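Local structure of aspartate aminotransferase, cytoplasmic (Schizosaccharomyces pombe 972h-, 6JPK) at residues 311-314 against 315-318; 302-305 against 306-310; 121-124 against 125-129; 176-179 against 180-183; 25-29 against 30-34. The protein transfers the amino group of L-aspartate to 2-oxoglutarate, giving oxaloacetate and L-glutamate, with pyridoxal 5'-phosphate as cofactor, and acts as a homodimer. The protein carries 1 engineered substitution. All coordinates share one frame; numbering follows the deposited sequence.

Interactions 1 and 2 touch: they lie on consecutive helices, 297-308 and 310-340, and W316 of the one packs on L307 and I306 of the other. Interactions 3 and 4 also meet, where the end of helix 107-127 leans on the turn leading into strand 182-186. Interaction 5 is a surface contact far from the rest, its centre about 37 Å from that of interaction 1; the other four are partly buried. Chemistry follows place. In the first turns of its helix, interaction 1 joins an aromatic pair to an amide-carboxylate bond. At the helix end in interaction 2 and in the turns of 3, 4 and 5, polar side chains or a lysine tie down backbone groups instead.

Interaction 1. Residues 311-314 against 315-318; sequences QLFA and EWEQ
The indole of W316 presents its edge to one face of the F313 ring, a T-shaped pair with planes at 85° and 5.6 Å between the centroids of the F313 ring and the six-membered ring of W316. The overlap is off-centre: W316 CE3 stands above the rim of the phenyl, and W316 CZ3 lies 4.0 Å from F313 CE2. Near the plane of the same phenyl, at its edge, comes the carboxylate of E317, whose OE2 is 3.4 Å from F313 CE1; this oxygen also has a long, weak ion pair with R89. F313 reaches forward along the helix because its CG is anti to the backbone N (chi1 -169°).

Elsewhere on the helix Q311 and E315, one turn apart, are joined through their ends. Q311 NE2 donates to E315 OE2 over 2.6 Å, with the acceptor almost in the amide plane, while the carboxylate plane is turned 59° from it. E315 OE1 forms a salt bridge with K55, so both oxygens are held and the carboxylate should rotate little. Water 1 donates to A314 O (2.6 Å) and accepts from Q318 NE2 (3.0 Å), whose chain bends back at chi2 to meet it.

All this lies in the first turns of helix 310-340. W316 NE1 bonds to N256 O, and the W316 side chain is about 9 Å from that of K255, the probable cofactor lysine. L312 and W316 pack against helices 51-62 and 297-308, while L230 of helix 230-233 meets F313, W316 and E317.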
loop_
_atom_site.group_PDB
_atom_site.type_symbol
_atom_site.label_atom_id
_atom_site.label_comp_id
_atom_site.label_asym_id
_atom_site.label_seq_id
_atom_site.Cartn_x
_atom_site.Cartn_y
_atom_site.Cartn_z
ATOM N N GLN A 311 -20.922 8.341 -19.992
ATOM C CA GLN A 311 -21.418 7.070 -20.503
ATOM C C GLN A 311 -20.880 5.892 -19.693
ATOM O O GLN A 311 -21.637 4.985 -19.334
ATOM C CB GLN A 311 -21.067 6.915 -21.985
ATOM C CG GLN A 311 -21.674 5.653 -22.567
ATOM C CD GLN A 311 -21.219 5.348 -23.986
ATOM O OE1 GLN A 311 -20.907 6.257 -24.765
ATOM N NE2 GLN A 311 -21.177 4.052 -24.327
ATOM N N LEU A 312 -19.573 5.865 -19.411
ATOM C CA LEU A 312 -19.049 4.793 -18.564
ATOM C C LEU A 312 -19.693 4.827 -17.181
ATOM O O LEU A 312 -20.006 3.775 -16.611
ATOM C CB LEU A 312 -17.530 4.885 -18.438
ATOM C CG LEU A 312 -16.681 4.512 -19.650
ATOM C CD1 LEU A 312 -15.199 4.711 -19.339
ATOM C CD2 LEU A 312 -16.960 3.064 -20.046
ATOM N N PHE A 313 -19.915 6.029 -16.640
ATOM C CA PHE A 313 -20.584 6.147 -15.345
ATOM C C PHE A 313 -21.957 5.488 -15.387
ATOM O O PHE A 313 -22.311 4.713 -14.491
ATOM C CB PHE A 313 -20.706 7.616 -14.929
ATOM C CG PHE A 313 -21.136 7.817 -13.489
ATOM C CD1 PHE A 313 -22.480 7.734 -13.116
ATOM C CD2 PHE A 313 -20.199 8.127 -12.511
ATOM C CE1 PHE A 313 -22.868 7.927 -11.777
ATOM C CE2 PHE A 313 -20.587 8.328 -11.182
ATOM C CZ PHE A 313 -21.918 8.233 -10.825
ATOM N N ALA A 314 -22.741 5.782 -16.431
ATOM C CA ALA A 314 -24.063 5.176 -16.566
ATOM C C ALA A 314 -23.971 3.658 -16.710
ATOM O O ALA A 314 -24.812 2.925 -16.178
ATOM C CB ALA A 314 -24.800 5.777 -17.767
ATOM N N GLU A 315 -22.976 3.170 -17.454
ATOM C CA GLU A 315 -22.819 1.725 -17.598
ATOM C C GLU A 315 -22.376 1.088 -16.290
ATOM O O GLU A 315 -22.812 -0.019 -15.954
ATOM C CB GLU A 315 -21.837 1.423 -18.731
ATOM C CG GLU A 315 -22.406 1.888 -20.093
ATOM C CD GLU A 315 -21.399 1.875 -21.226
ATOM O OE1 GLU A 315 -20.356 1.207 -21.086
ATOM O OE2 GLU A 315 -21.671 2.520 -22.275
ATOM N N TRP A 316 -21.523 1.777 -15.529
ATOM C CA TRP A 316 -21.162 1.288 -14.203
ATOM C C TRP A 316 -22.396 1.168 -13.313
ATOM O O TRP A 316 -22.545 0.179 -12.582
ATOM C CB TRP A 316 -20.108 2.204 -13.574
ATOM C CG TRP A 316 -19.717 1.860 -12.150
ATOM C CD1 TRP A 316 -19.376 0.623 -11.655
ATOM C CD2 TRP A 316 -19.600 2.777 -11.047
ATOM N NE1 TRP A 316 -19.068 0.720 -10.309
ATOM C CE2 TRP A 316 -19.198 2.027 -9.916
ATOM C CE3 TRP A 316 -19.802 4.158 -10.907
ATOM C CZ2 TRP A 316 -18.986 2.613 -8.662
ATOM C CZ3 TRP A 316 -19.596 4.742 -9.646
ATOM C CH2 TRP A 316 -19.200 3.962 -8.546
ATOM N N GLU A 317 -23.303 2.153 -13.376
ATOM C CA GLU A 317 -24.525 2.079 -12.571
ATOM C C GLU A 317 -25.370 0.868 -12.949
ATOM O O GLU A 317 -26.004 0.252 -12.079
ATOM C CB GLU A 317 -25.349 3.363 -12.716
ATOM C CG GLU A 317 -24.787 4.546 -11.917
ATOM C CD GLU A 317 -25.604 5.814 -12.120
ATOM O OE1 GLU A 317 -25.935 6.131 -13.293
ATOM O OE2 GLU A 317 -25.923 6.480 -11.106
ATOM N N GLN A 318 -25.401 0.515 -14.242
ATOM C CA GLN A 318 -26.026 -0.744 -14.648
ATOM C C GLN A 318 -25.344 -1.949 -14.001
ATOM O O GLN A 318 -26.019 -2.896 -13.583
ATOM C CB GLN A 318 -26.010 -0.889 -16.174
ATOM C CG GLN A 318 -27.016 -0.006 -16.871
ATOM C CD GLN A 318 -28.395 -0.128 -16.246
ATOM O OE1 GLN A 318 -28.981 -1.215 -16.203
ATOM N NE2 GLN A 318 -28.911 0.989 -15.730
HETATM O O HOH W 1 -27.395 3.502 -16.123
#

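Interaction 2. Residues 302-305 against 306-310; sequences IAAE and ILNSP
N308 folds back over the preceding turn so that its amide faces A304: ND2 makes a weak bond of 3.1 Å to A304 O, and lies 4.1 Å from A304 CB. The first torsion brings this about, CG lying beside the backbone N (chi1 -69°), so that amide and main-chain NH approach one carbonyl; N308 N gives A304 O the better bond. ND2 has a second weak bond, to R78 O. L307 leans the same way, its CG 3.2 Å from A303 O, the oxygen that accepts from L307 N (2.9 Å). I306 repeats this one residue earlier, CG1 resting 3.6 Å from I302 O. These are the last turns of helix 297-308, and S309 is the N-cap of the helix that follows, 310-340. Its CB points back at E305 O, 3.3 Å away, while OG, anti to the backbone N (chi1 161°), accepts from L312 N. E305 bends at chi2, and its OE1 has a weak bond to Q63 NE2. Helix 51-62 covers I302, E305 and I306; A303, A304, L307 and N308 face helix 77-87, and L307 O is hydrogen-bonded to a glycerol, probably from the crystallisation liquor.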
loop_
_atom_site.group_PDB
_atom_site.type_symbol
_atom_site.label_atom_id
_atom_site.label_comp_id
_atom_site.label_asym_id
_atom_site.label_seq_id
_atom_site.Cartn_x
_atom_site.Cartn_y
_atom_site.Cartn_z
ATOM N N ILE A 302 -8.430 3.398 -13.704
ATOM C CA ILE A 302 -9.673 2.780 -14.153
ATOM C C ILE A 302 -10.865 3.492 -13.535
ATOM O O ILE A 302 -11.810 3.875 -14.235
ATOM C CB ILE A 302 -9.674 1.277 -13.810
ATOM C CG1 ILE A 302 -8.723 0.520 -14.735
ATOM C CG2 ILE A 302 -11.083 0.692 -13.896
ATOM C CD1 ILE A 302 -8.510 -0.937 -14.305
ATOM N N ALA A 303 -10.814 3.704 -12.214
ATOM C CA ALA A 303 -11.898 4.362 -11.500
ATOM C C ALA A 303 -12.091 5.788 -11.993
ATOM O O ALA A 303 -13.227 6.237 -12.196
ATOM C CB ALA A 303 -11.614 4.335 -9.990
ATOM N N ALA A 304 -10.989 6.518 -12.208
ATOM C CA ALA A 304 -11.118 7.877 -12.717
ATOM C C ALA A 304 -11.740 7.868 -14.106
ATOM O O ALA A 304 -12.534 8.752 -14.442
ATOM C CB ALA A 304 -9.756 8.576 -12.748
ATOM N N GLU A 305 -11.407 6.866 -14.925
ATOM C CA GLU A 305 -11.971 6.821 -16.273
ATOM C C GLU A 305 -13.488 6.670 -16.211
ATOM O O GLU A 305 -14.225 7.404 -16.878
ATOM C CB GLU A 305 -11.338 5.679 -17.075
ATOM C CG GLU A 305 -11.550 5.800 -18.557
ATOM C CD GLU A 305 -10.830 7.019 -19.162
ATOM O OE1 GLU A 305 -9.807 7.486 -18.591
ATOM O OE2 GLU A 305 -11.303 7.512 -20.208
ATOM N N ILE A 306 -13.967 5.736 -15.385
ATOM C CA ILE A 306 -15.405 5.556 -15.198
ATOM C C ILE A 306 -16.049 6.832 -14.664
ATOM O O ILE A 306 -17.029 7.339 -15.228
ATOM C CB ILE A 306 -15.670 4.368 -14.258
ATOM C CG1 ILE A 306 -15.260 3.048 -14.932
ATOM C CG2 ILE A 306 -17.128 4.347 -13.830
ATOM C CD1 ILE A 306 -15.484 1.815 -14.040
ATOM N N LEU A 307 -15.516 7.362 -13.559
ATOM C CA LEU A 307 -16.203 8.429 -12.833
ATOM C C LEU A 307 -16.290 9.722 -13.641
ATOM O O LEU A 307 -17.247 10.484 -13.473
ATOM C CB LEU A 307 -15.508 8.672 -11.489
ATOM C CG LEU A 307 -15.647 7.493 -10.510
ATOM C CD1 LEU A 307 -14.723 7.610 -9.295
ATOM C CD2 LEU A 307 -17.088 7.366 -10.063
ATOM N N ASN A 308 -15.329 9.982 -14.523
ATOM C CA ASN A 308 -15.318 11.223 -15.287
ATOM C C ASN A 308 -15.943 11.079 -16.667
ATOM O O ASN A 308 -15.988 12.059 -17.411
ATOM C CB ASN A 308 -13.883 11.750 -15.407
ATOM C CG ASN A 308 -13.346 12.246 -14.076
ATOM O OD1 ASN A 308 -13.960 13.092 -13.436
ATOM N ND2 ASN A 308 -12.232 11.688 -13.630
ATOM N N SER A 309 -16.445 9.896 -17.018
ATOM C CA SER A 309 -17.114 9.692 -18.302
ATOM C C SER A 309 -18.606 9.505 -18.075
ATOM O O SER A 309 -19.002 8.526 -17.425
ATOM C CB SER A 309 -16.541 8.475 -19.035
ATOM O OG SER A 309 -17.462 8.031 -20.032
ATOM N N PRO A 310 -19.470 10.393 -18.576
ATOM C CA PRO A 310 -20.915 10.191 -18.377
ATOM C C PRO A 310 -21.413 8.832 -18.856
ATOM O O PRO A 310 -22.226 8.201 -18.167
ATOM C CB PRO A 310 -21.532 11.348 -19.177
ATOM C CG PRO A 310 -20.494 12.455 -19.048
ATOM C CD PRO A 310 -19.167 11.714 -19.163
#

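Interaction 3. Residues 121-124 against 125-129; sequences TFYV and KHTGA
T127 lies across the ring of Y123 at about a right angle and grips that residue's carbonyl. T127 OG1 donates to Y123 O over 2.9 Å from well above the carbonyl plane, whereas T127 N reaches the same oxygen nearly head-on (3.1 Å). Over the ring face the methyl makes a CH-pi contact, T127 CG2 lying 4.1 Å from the Y123 centroid and 20° off the normal. Both branches fit because OG1 sits between the backbone N and the carbonyl carbon (chi1 68°). A129 adds an apolar touch, its CB 3.6 Å from Y123 CE2.

Further out, OG1 of T127 accepts from A129 N (3.2 Å), an ST turn, as the chain leaves helix 107-127. G128, with positive phi, follows the last helical residue, and its N bonds to V124 O (2.7 Å). Beside it, the ring of H126, the residue before T127, passes over Y123 O with a face and points its edge at F122 O. The direct NE2 bond there is weak; water 2 bridges the two, donating to F122 O over 2.7 Å. The backbone at 121-124 widens into a pi-type turn.

The Y123 hydroxyl is hydrogen-bonded to G180 O, and K125 forms a salt bridge with E120. F122 stacks on F118 and packs on I9 of the second subunit, whose Y4 touches Y123.

With one proton given to Y123 O and a lone pair taken up by A129 N, the T127 hydroxyl is fixed in orientation and ties the helix end to the residue after the glycine.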
loop_
_atom_site.group_PDB
_atom_site.type_symbol
_atom_site.label_atom_id
_atom_site.label_comp_id
_atom_site.label_asym_id
_atom_site.label_seq_id
_atom_site.Cartn_x
_atom_site.Cartn_y
_atom_site.Cartn_z
ATOM N N THR A 121 -2.148 10.899 16.228
ATOM C CA THR A 121 -1.100 11.891 16.468
ATOM C C THR A 121 -1.678 13.261 16.815
ATOM O O THR A 121 -1.206 13.919 17.749
ATOM C CB THR A 121 -0.191 11.995 15.234
ATOM O OG1 THR A 121 0.488 10.756 15.044
ATOM C CG2 THR A 121 0.837 13.122 15.383
ATOM N N PHE A 122 -2.694 13.716 16.086
ATOM C CA PHE A 122 -3.128 15.105 16.182
ATOM C C PHE A 122 -4.401 15.297 16.992
ATOM O O PHE A 122 -4.832 16.439 17.178
ATOM C CB PHE A 122 -3.291 15.688 14.771
ATOM C CG PHE A 122 -1.978 15.840 14.044
ATOM C CD1 PHE A 122 -1.151 16.928 14.309
ATOM C CD2 PHE A 122 -1.547 14.876 13.148
ATOM C CE1 PHE A 122 0.076 17.071 13.661
ATOM C CE2 PHE A 122 -0.316 15.012 12.495
ATOM C CZ PHE A 122 0.490 16.116 12.758
ATOM N N TYR A 123 -4.996 14.220 17.502
ATOM C CA TYR A 123 -6.182 14.355 18.338
ATOM C C TYR A 123 -6.049 13.563 19.637
ATOM O O TYR A 123 -6.166 14.140 20.729
ATOM C CB TYR A 123 -7.428 13.906 17.569
ATOM C CG TYR A 123 -8.724 14.142 18.312
ATOM C CD1 TYR A 123 -9.216 15.436 18.497
ATOM C CD2 TYR A 123 -9.468 13.074 18.815
ATOM C CE1 TYR A 123 -10.398 15.659 19.158
ATOM C CE2 TYR A 123 -10.658 13.289 19.470
ATOM C CZ TYR A 123 -11.118 14.579 19.648
ATOM O OH TYR A 123 -12.298 14.813 20.312
ATOM N N VAL A 124 -5.796 12.252 19.529
ATOM C CA VAL A 124 -5.775 11.391 20.711
ATOM C C VAL A 124 -4.667 11.809 21.673
ATOM O O VAL A 124 -4.880 11.873 22.889
ATOM C CB VAL A 124 -5.638 9.909 20.304
ATOM C CG1 VAL A 124 -5.416 9.027 21.553
ATOM C CG2 VAL A 124 -6.875 9.445 19.524
ATOM N N LYS A 125 -3.475 12.111 21.142
ATOM C CA LYS A 125 -2.320 12.497 21.958
ATOM C C LYS A 125 -2.662 13.492 23.063
ATOM O O LYS A 125 -2.224 13.342 24.207
ATOM C CB LYS A 125 -1.241 13.095 21.056
ATOM C CG LYS A 125 0.130 12.482 21.189
ATOM C CD LYS A 125 0.194 11.112 20.549
ATOM C CE LYS A 125 1.610 10.784 20.085
ATOM N NZ LYS A 125 1.770 9.331 19.796
ATOM N N HIS A 126 -3.435 14.533 22.745
ATOM C CA HIS A 126 -3.702 15.552 23.745
ATOM C C HIS A 126 -5.100 15.467 24.356
ATOM O O HIS A 126 -5.329 16.073 25.408
ATOM C CB HIS A 126 -3.466 16.952 23.159
ATOM C CG HIS A 126 -4.440 17.339 22.097
ATOM N ND1 HIS A 126 -5.556 18.107 22.357
ATOM C CD2 HIS A 126 -4.470 17.064 20.772
ATOM C CE1 HIS A 126 -6.232 18.290 21.235
ATOM N NE2 HIS A 126 -5.596 17.664 20.259
ATOM N N THR A 127 -6.029 14.715 23.758
ATOM C CA THR A 127 -7.361 14.576 24.342
ATOM C C THR A 127 -7.559 13.279 25.119
ATOM O O THR A 127 -8.465 13.220 25.953
ATOM C CB THR A 127 -8.464 14.649 23.271
ATOM O OG1 THR A 127 -8.404 13.486 22.423
ATOM C CG2 THR A 127 -8.344 15.931 22.427
ATOM N N GLY A 128 -6.754 12.247 24.866
ATOM C CA GLY A 128 -7.012 10.953 25.475
ATOM C C GLY A 128 -8.286 10.272 25.010
ATOM O O GLY A 128 -8.760 9.353 25.680
ATOM N N ALA A 129 -8.858 10.701 23.881
ATOM C CA ALA A 129 -10.106 10.116 23.396
ATOM C C ALA A 129 -9.928 8.651 23.003
ATOM O O ALA A 129 -8.892 8.260 22.466
ATOM C CB ALA A 129 -10.623 10.893 22.182
HETATM O O HOH W 2 -6.583 18.476 17.561
#

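Interaction 4. Residues 176-179 against 180-183; sequences SAPE and GSIF
G180 follows E179 at the third position of a type II beta turn that runs from P178 to S181. Its positive phi of 76° is one that glycine adopts readily. Backbone bonds from G180 tie this corner to R212, just before strand 215-220 of the same chain.

S181 closes the turn twice over. Its N donates to P178 O across 3.2 Å, a rather bent bond at 137°, and its hydroxyl donates to the same oxygen across a much shorter 2.6 Å. With OG beside the backbone N and anti to the carbonyl carbon (chi1 -60°), both donors face one acceptor. The hydroxyl also lies against the proline ring, OG being 3.7 Å from P178 CD, and it is 3.9 Å from A177 CB. P178 O is thus gripped by two bonds from a single residue.

I182 opens the strand and turns to helix 107-127, meeting I119 and V124. F183 then reaches back with the edge of its ring: A177 CB sits near the ring plane, 4.1 Å from F183 CZ. The phenyl stacks on Y132 and meets H214.

Such a tight turn brings the chain from helix 167-176 into strand 182-186, which lies between parallel strands 131-135 and 215-220 in the mixed sheet of the large domain, as in fold type I pyridoxal-phosphate enzymes.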
loop_
_atom_site.group_PDB
_atom_site.type_symbol
_atom_site.label_atom_id
_atom_site.label_comp_id
_atom_site.label_asym_id
_atom_site.label_seq_id
_atom_site.Cartn_x
_atom_site.Cartn_y
_atom_site.Cartn_z
ATOM N N SER A 176 -23.375 8.359 26.811
ATOM C CA SER A 176 -22.562 8.198 28.015
ATOM C C SER A 176 -21.064 8.229 27.739
ATOM O O SER A 176 -20.283 8.369 28.680
ATOM C CB SER A 176 -22.924 6.884 28.726
ATOM O OG SER A 176 -22.633 5.782 27.883
ATOM N N ALA A 177 -20.642 8.086 26.487
ATOM C CA ALA A 177 -19.225 8.126 26.177
ATOM C C ALA A 177 -18.671 9.516 26.478
ATOM O O ALA A 177 -19.381 10.514 26.336
ATOM C CB ALA A 177 -18.975 7.769 24.707
ATOM N N PRO A 178 -17.418 9.599 26.928
ATOM C CA PRO A 178 -16.807 10.909 27.191
ATOM C C PRO A 178 -16.916 11.821 25.978
ATOM O O PRO A 178 -16.797 11.376 24.833
ATOM C CB PRO A 178 -15.347 10.559 27.498
ATOM C CG PRO A 178 -15.413 9.138 28.043
ATOM C CD PRO A 178 -16.509 8.480 27.239
ATOM N N GLU A 179 -17.169 13.104 26.238
ATOM C CA GLU A 179 -17.270 14.074 25.155
ATOM C C GLU A 179 -16.028 14.021 24.275
ATOM O O GLU A 179 -14.906 13.859 24.761
ATOM C CB GLU A 179 -17.454 15.489 25.720
ATOM C CG GLU A 179 -18.829 15.738 26.321
ATOM C CD GLU A 179 -19.128 17.227 26.523
ATOM O OE1 GLU A 179 -20.304 17.622 26.354
ATOM O OE2 GLU A 179 -18.189 17.996 26.838
ATOM N N GLY A 180 -16.237 14.142 22.966
ATOM C CA GLY A 180 -15.120 14.134 22.047
ATOM C C GLY A 180 -14.516 12.775 21.803
ATOM O O GLY A 180 -13.377 12.696 21.329
ATOM N N SER A 181 -15.239 11.698 22.111
ATOM C CA SER A 181 -14.800 10.377 21.686
ATOM C C SER A 181 -14.914 10.253 20.165
ATOM O O SER A 181 -15.611 11.020 19.502
ATOM C CB SER A 181 -15.626 9.279 22.361
ATOM O OG SER A 181 -15.497 9.334 23.772
ATOM N N ILE A 182 -14.203 9.279 19.616
ATOM C CA ILE A 182 -14.196 9.021 18.182
ATOM C C ILE A 182 -15.175 7.897 17.900
ATOM O O ILE A 182 -15.120 6.846 18.555
ATOM C CB ILE A 182 -12.789 8.640 17.702
ATOM C CG1 ILE A 182 -11.776 9.699 18.133
ATOM C CG2 ILE A 182 -12.787 8.391 16.198
ATOM C CD1 ILE A 182 -10.403 9.115 18.429
ATOM N N PHE A 183 -16.073 8.100 16.935
ATOM C CA PHE A 183 -17.062 7.087 16.586
ATOM C C PHE A 183 -16.865 6.680 15.136
ATOM O O PHE A 183 -16.891 7.530 14.233
ATOM C CB PHE A 183 -18.494 7.572 16.839
ATOM C CG PHE A 183 -18.980 7.272 18.229
ATOM C CD1 PHE A 183 -18.588 8.065 19.300
ATOM C CD2 PHE A 183 -19.798 6.183 18.473
ATOM C CE1 PHE A 183 -18.997 7.780 20.588
ATOM C CE2 PHE A 183 -20.225 5.890 19.765
ATOM C CZ PHE A 183 -19.823 6.693 20.826
#

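Interaction 5. Residues 25-29 against 30-34; sequences HQDED and PKKVN
K32 stretches back to D27, its NZ donating to D27 O over 2.8 Å in the carbonyl plane, and so spans a chain reversal built of an Asx turn at D27 and a type I beta turn from D29 to K32. In the Asx turn, D27 OD1 accepts from D29 N (2.8 Å), met nearly along its C-O axis. D29 serves the beta turn in a like way: its OD1 takes K31 N on the anti lone pair, 2.9 Å away in a nearly straight bond of 165°. The turn itself is closed by K32 N to D29 O, 3.2 Å, with the donor well above the carbonyl plane.

The lysine gets there with CG between the backbone N and the carbonyl carbon (chi1 63°), and then runs extended to its amine. That amine has a second acceptor, Y24 O, and a cation-pi contact with the Y24 ring, which together probably keep the charge near the carbonyl end of helix 16-26. D27 is likewise held from outside, its OD2 accepting from Y377 OH and bonded to H375 ND1. The same two residues make backbone bonds to V33, where strand 33-34 runs parallel to 376-377, so helix end and strand are fastened to one neighbour.

Packing is slight on this surface. The lysine chain slides past D27, with K32 CD 3.8 Å from D27 CB. The carboxylate of D29 lies beside the nitrogen end of the proline ring, D29 CG 3.6 Å from P30 CD.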
loop_
_atom_site.group_PDB
_atom_site.type_symbol
_atom_site.label_atom_id
_atom_site.label_comp_id
_atom_site.label_asym_id
_atom_site.label_seq_id
_atom_site.Cartn_x
_atom_site.Cartn_y
_atom_site.Cartn_z
ATOM N N HIS A 25 -11.712 -26.416 1.828
ATOM C CA HIS A 25 -10.976 -27.012 0.717
ATOM C C HIS A 25 -10.708 -28.494 0.936
ATOM O O HIS A 25 -10.622 -29.248 -0.041
ATOM C CB HIS A 25 -9.679 -26.243 0.474
ATOM C CG HIS A 25 -9.903 -24.891 -0.125
ATOM N ND1 HIS A 25 -10.571 -24.712 -1.318
ATOM C CD2 HIS A 25 -9.581 -23.652 0.313
ATOM C CE1 HIS A 25 -10.640 -23.423 -1.594
ATOM N NE2 HIS A 25 -10.047 -22.758 -0.621
ATOM N N GLN A 26 -10.611 -28.936 2.194
ATOM C CA GLN A 26 -10.393 -30.351 2.483
ATOM C C GLN A 26 -11.667 -31.190 2.384
ATOM O O GLN A 26 -11.579 -32.417 2.265
ATOM C CB GLN A 26 -9.781 -30.513 3.882
ATOM N N ASP A 27 -12.841 -30.569 2.442
ATOM C CA ASP A 27 -14.099 -31.304 2.376
ATOM C C ASP A 27 -14.277 -31.930 0.991
ATOM O O ASP A 27 -14.175 -31.243 -0.030
ATOM C CB ASP A 27 -15.261 -30.357 2.695
ATOM C CG ASP A 27 -16.564 -31.085 2.939
ATOM O OD1 ASP A 27 -16.841 -32.074 2.225
ATOM O OD2 ASP A 27 -17.310 -30.681 3.857
ATOM N N GLU A 28 -14.574 -33.229 0.961
ATOM C CA GLU A 28 -14.672 -33.993 -0.280
ATOM C C GLU A 28 -16.097 -34.100 -0.813
ATOM O O GLU A 28 -16.307 -34.729 -1.859
ATOM C CB GLU A 28 -14.090 -35.399 -0.073
ATOM C CG GLU A 28 -12.630 -35.354 0.371
ATOM C CD GLU A 28 -12.012 -36.729 0.620
ATOM O OE1 GLU A 28 -10.893 -36.767 1.179
ATOM O OE2 GLU A 28 -12.630 -37.764 0.266
ATOM N N ASP A 29 -17.074 -33.494 -0.141
ATOM C CA ASP A 29 -18.453 -33.659 -0.576
ATOM C C ASP A 29 -18.753 -32.716 -1.738
ATOM O O ASP A 29 -18.463 -31.517 -1.650
ATOM C CB ASP A 29 -19.422 -33.409 0.568
ATOM C CG ASP A 29 -20.834 -33.910 0.258
ATOM O OD1 ASP A 29 -21.508 -33.346 -0.634
ATOM O OD2 ASP A 29 -21.268 -34.884 0.910
ATOM N N PRO A 30 -19.341 -33.215 -2.827
ATOM C CA PRO A 30 -19.623 -32.343 -3.984
ATOM C C PRO A 30 -20.603 -31.205 -3.701
ATOM O O PRO A 30 -20.589 -30.204 -4.430
ATOM C CB PRO A 30 -20.181 -33.320 -5.034
ATOM C CG PRO A 30 -20.577 -34.540 -4.280
ATOM C CD PRO A 30 -19.664 -34.630 -3.095
ATOM N N LYS A 31 -21.429 -31.305 -2.658
ATOM C CA LYS A 31 -22.426 -30.286 -2.349
ATOM C C LYS A 31 -21.898 -29.174 -1.446
ATOM O O LYS A 31 -22.686 -28.326 -1.002
ATOM C CB LYS A 31 -23.657 -30.936 -1.712
ATOM C CG LYS A 31 -24.246 -32.065 -2.572
ATOM C CD LYS A 31 -25.755 -32.232 -2.367
ATOM C CE LYS A 31 -26.406 -33.151 -3.442
ATOM N NZ LYS A 31 -26.448 -32.656 -4.895
ATOM N N LYS A 32 -20.595 -29.134 -1.182
ATOM C CA LYS A 32 -20.083 -28.139 -0.248
ATOM C C LYS A 32 -20.247 -26.727 -0.805
ATOM O O LYS A 32 -20.244 -26.509 -2.018
ATOM C CB LYS A 32 -18.619 -28.413 0.086
ATOM C CG LYS A 32 -17.648 -28.321 -1.093
ATOM C CD LYS A 32 -16.226 -28.615 -0.599
ATOM C CE LYS A 32 -15.151 -28.235 -1.615
ATOM N NZ LYS A 32 -13.818 -28.683 -1.116
ATOM N N VAL A 33 -20.417 -25.762 0.101
ATOM C CA VAL A 33 -20.589 -24.353 -0.252
ATOM C C VAL A 33 -19.710 -23.522 0.674
ATOM O O VAL A 33 -19.725 -23.723 1.895
ATOM C CB VAL A 33 -22.061 -23.897 -0.137
ATOM C CG1 VAL A 33 -22.230 -22.428 -0.600
ATOM C CG2 VAL A 33 -22.991 -24.829 -0.922
ATOM N N ASN A 34 -18.942 -22.592 0.102
ATOM C CA ASN A 34 -18.167 -21.638 0.899
ATOM C C ASN A 34 -19.006 -20.378 1.050
ATOM O O ASN A 34 -19.156 -19.597 0.107
ATOM C CB ASN A 34 -16.818 -21.326 0.260
ATOM C CG ASN A 34 -15.925 -20.489 1.171
ATOM O OD1 ASN A 34 -16.394 -19.893 2.140
ATOM N ND2 ASN A 34 -14.638 -20.447 0.866
#